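Local coordinates for protein cyclic GMP-AMP synthase-like receptor (Tribolium castaneum, PDB 7LT2) that senses double-stranded RNA in the beetle's innate immune system and, when triggered, joins ATP and GTP into the cyclic dinucleotide 2',3'-cGAMP, at residues 15-18 and 19-22; 104-107 and 108-111. All coordinates share one frame; numbering follows the deposited sequence.

Contacts 1 and 2 are worked examples of how helices begin and end: contact 1 is the start of one, contact 2 the finish of another. Residues 15-22 open the long helix 18-42, whereas residues 104-111 close the short helix 103-107 and lead into the loop before helix 118-122. The two lie on opposite sides of the chain's centre, with their own centres 48 Å apart and their nearest atoms about 36 Å apart. Contact 1 is the nearer to the probable nucleotide site: its Val21 side chain is about 10 Å from that of Phe71, assigned to ATP binding by similarity. Contact 2, within the nucleotidyltransferase domain, is remote from the annotated sites.

Contact 1: residues 15-18 and 19-22; sequences SLPE and EDVR
Glu18 and Val21, three residues apart on the first turn of helix 18-42, bury the most surface here, with Leu16 reaching in from the preceding loop. The Glu18 side chain bends at chi2 (58°), which turns its carboxylate back alongside the Val21 side chain, and OE2 comes to rest in van der Waals contact 3.8 Å from Val21 CG1. The other branch of Val21 turns to the loop: CG2 meets Leu16 CD2 at 3.7 Å and also lies 3.4 Å from Pro17 O. Leu16, otherwise covered by Pro68, Ala384 and Leu385, thus carries the apolar packing onto the helix. Its CD2 also approaches Asp20 CB, the two side chains crossing at about a right angle; the carboxylate of Asp20 accepts a bond from Ala387 N through OD1. In the backbone, Val21 N donates to Pro17 O over 3.0 Å, while Asp20 N adds a weak bond to the same oxygen. Arg22 N continues the pattern to Glu18 O at 2.9 Å. With Pro17 at the N-cap position and Leu16 packed on Val21 across it, the arrangement is a hydrophobic staple, the N'-to-N4 apolar contact that brackets a helix N-terminus.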
# COMPACT_ATOMS: atom_id res chain seq x y z
N SER A 15 -5.96 -1.70 16.85
CA SER A 15 -6.10 -0.47 16.07
C SER A 15 -5.54 0.73 16.81
O SER A 15 -5.91 0.99 17.96
CB SER A 15 -7.57 -0.22 15.71
OG SER A 15 -8.05 -1.17 14.78
N LEU A 16 -4.68 1.49 16.12
CA LEU A 16 -4.28 2.80 16.63
C LEU A 16 -5.52 3.69 16.75
O LEU A 16 -6.36 3.71 15.84
CB LEU A 16 -3.25 3.44 15.70
CG LEU A 16 -2.56 4.71 16.22
CD1 LEU A 16 -1.56 4.38 17.31
CD2 LEU A 16 -1.88 5.48 15.09
N PRO A 17 -5.67 4.43 17.85
CA PRO A 17 -6.83 5.32 17.98
C PRO A 17 -6.92 6.29 16.81
O PRO A 17 -5.91 6.79 16.33
CB PRO A 17 -6.56 6.06 19.30
CG PRO A 17 -5.63 5.17 20.05
CD PRO A 17 -4.78 4.48 19.02
N GLU A 18 -8.15 6.54 16.36
CA GLU A 18 -8.32 7.28 15.11
C GLU A 18 -7.83 8.72 15.23
O GLU A 18 -7.35 9.29 14.24
CB GLU A 18 -9.79 7.24 14.68
CG GLU A 18 -10.05 7.85 13.29
CD GLU A 18 -9.24 7.18 12.17
OE1 GLU A 18 -8.95 5.96 12.27
OE2 GLU A 18 -8.91 7.88 11.19
N GLU A 19 -7.91 9.32 16.42
CA GLU A 19 -7.39 10.67 16.59
C GLU A 19 -5.89 10.71 16.33
O GLU A 19 -5.38 11.67 15.71
CB GLU A 19 -7.72 11.17 18.00
CG GLU A 19 -7.39 12.63 18.22
CD GLU A 19 -7.87 13.12 19.57
OE1 GLU A 19 -9.06 13.47 19.70
OE2 GLU A 19 -7.05 13.14 20.52
N ASP A 20 -5.16 9.69 16.77
CA ASP A 20 -3.73 9.63 16.50
C ASP A 20 -3.43 9.26 15.05
O ASP A 20 -2.44 9.74 14.49
CB ASP A 20 -3.05 8.64 17.44
CG ASP A 20 -2.79 9.23 18.81
OD1 ASP A 20 -2.53 10.45 18.89
OD2 ASP A 20 -2.84 8.47 19.80
N VAL A 21 -4.26 8.41 14.44
CA VAL A 21 -4.12 8.16 13.01
C VAL A 21 -4.19 9.48 12.25
O VAL A 21 -3.30 9.81 11.46
CB VAL A 21 -5.20 7.18 12.51
CG1 VAL A 21 -5.16 7.07 10.99
CG2 VAL A 21 -5.03 5.81 13.15
N ARG A 22 -5.24 10.26 12.53
CA ARG A 22 -5.45 11.51 11.81
C ARG A 22 -4.32 12.50 12.06
O ARG A 22 -3.83 13.13 11.12
CB ARG A 22 -6.79 12.11 12.23
CG ARG A 22 -7.05 13.45 11.62
CD ARG A 22 -8.35 14.04 12.13
NE ARG A 22 -8.59 15.36 11.56
CZ ARG A 22 -9.60 16.14 11.93
NH1 ARG A 22 -10.44 15.78 12.88
NH2 ARG A 22 -9.75 17.31 11.33

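Contact 2: residues 104-107 and 108-111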
# COMPACT_ATOMS: atom_id res chain seq x y z
N ASP A 104 8.71 11.93 -30.29
CA ASP A 104 9.35 12.95 -31.13
C ASP A 104 8.40 14.09 -31.45
O ASP A 104 8.79 15.26 -31.41
CB ASP A 104 9.87 12.32 -32.42
CG ASP A 104 11.08 11.44 -32.19
OD1 ASP A 104 11.59 11.39 -31.05
OD2 ASP A 104 11.54 10.81 -33.17
N GLY A 105 7.14 13.77 -31.78
CA GLY A 105 6.18 14.82 -32.05
C GLY A 105 5.91 15.70 -30.85
O GLY A 105 5.69 16.90 -31.00
N TRP A 106 5.93 15.12 -29.65
CA TRP A 106 5.79 15.92 -28.44
C TRP A 106 7.00 16.82 -28.24
O TRP A 106 6.86 17.98 -27.84
CB TRP A 106 5.57 15.00 -27.23
CG TRP A 106 5.58 15.72 -25.92
CD1 TRP A 106 6.46 15.55 -24.89
CD2 TRP A 106 4.67 16.75 -25.50
NE1 TRP A 106 6.14 16.39 -23.85
CE2 TRP A 106 5.05 17.14 -24.20
CE3 TRP A 106 3.56 17.36 -26.09
CZ2 TRP A 106 4.37 18.12 -23.49
CZ3 TRP A 106 2.89 18.34 -25.38
CH2 TRP A 106 3.29 18.71 -24.09
N LEU A 107 8.20 16.30 -28.51
CA LEU A 107 9.40 17.12 -28.34
C LEU A 107 9.40 18.32 -29.28
O LEU A 107 9.98 19.36 -28.96
CB LEU A 107 10.66 16.27 -28.55
CG LEU A 107 10.83 15.09 -27.59
CD1 LEU A 107 12.08 14.29 -27.93
CD2 LEU A 107 10.85 15.55 -26.15
N ARG A 108 8.74 18.20 -30.43
CA ARG A 108 8.66 19.31 -31.38
C ARG A 108 7.61 20.34 -31.00
O ARG A 108 7.50 21.37 -31.68
CB ARG A 108 8.38 18.78 -32.79
CG ARG A 108 9.57 18.08 -33.41
CD ARG A 108 9.32 17.69 -34.85
NE ARG A 108 8.39 16.57 -34.98
CZ ARG A 108 8.75 15.33 -35.27
NH1 ARG A 108 10.02 15.01 -35.49
NH2 ARG A 108 7.82 14.39 -35.34
N GLN A 109 6.85 20.10 -29.94
CA GLN A 109 5.91 21.07 -29.41
C GLN A 109 6.61 22.01 -28.44
O GLN A 109 7.64 21.66 -27.85
CB GLN A 109 4.76 20.36 -28.71
CG GLN A 109 3.85 19.59 -29.65
CD GLN A 109 3.08 20.50 -30.59
OE1 GLN A 109 3.55 20.83 -31.68
NE2 GLN A 109 1.90 20.91 -30.17
N PRO A 110 6.08 23.23 -28.25
CA PRO A 110 6.71 24.15 -27.30
C PRO A 110 6.82 23.59 -25.89
O PRO A 110 7.87 23.71 -25.26
CB PRO A 110 5.79 25.38 -27.35
CG PRO A 110 5.12 25.31 -28.67
CD PRO A 110 4.95 23.85 -28.97
N GLU A 111 5.75 22.97 -25.39
CA GLU A 111 5.76 22.38 -24.06
C GLU A 111 6.66 21.15 -23.96
O GLU A 111 6.90 20.67 -22.85
CB GLU A 111 4.33 22.01 -23.64
CG GLU A 111 3.32 23.15 -23.71
CD GLU A 111 2.52 23.18 -25.00
OE1 GLU A 111 3.05 22.76 -26.06
OE2 GLU A 111 1.35 23.61 -24.96
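Helix 103-107 ends as its i to i+4 bonding gives way to a tighter turn: Arg108 N donates to Asp104 O at 3.1 Å and weakly to Gly105 O, and Gln109 N then reaches back three residues to Trp106 O at 3.0 Å. Arg108 buries the most surface. Its chain bends at chi3 (-73°) and brings the guanidinium back along the last turn, where Asp104 O lies against one face of the group, 3.8 Å from its plane and over its centre. Arg108 NH2 lies 3.7 Å from both Gly105 N and Gly105 CA. On another side of the turn, Trp106 reaches with its six-membered ring to the departing chain, and CH2 meets Glu111 CB at 3.5 Å while CZ2 lies 3.6 Å from Glu111 O. Gln109 CB approaches the same ring at CE3. Tyr115 packs edge-to-face with the indole, and Pro80 and Tyr82 also touch it. Asp104 OD1 forms its salt bridge with Arg119, whereas its OD2 stays 5.0 Å from Arg108 NH1. The positive guanidinium touches a backbone carbonyl of the helix's last turn and is close to, but not paired with, that carboxylate; both probably favour its charge.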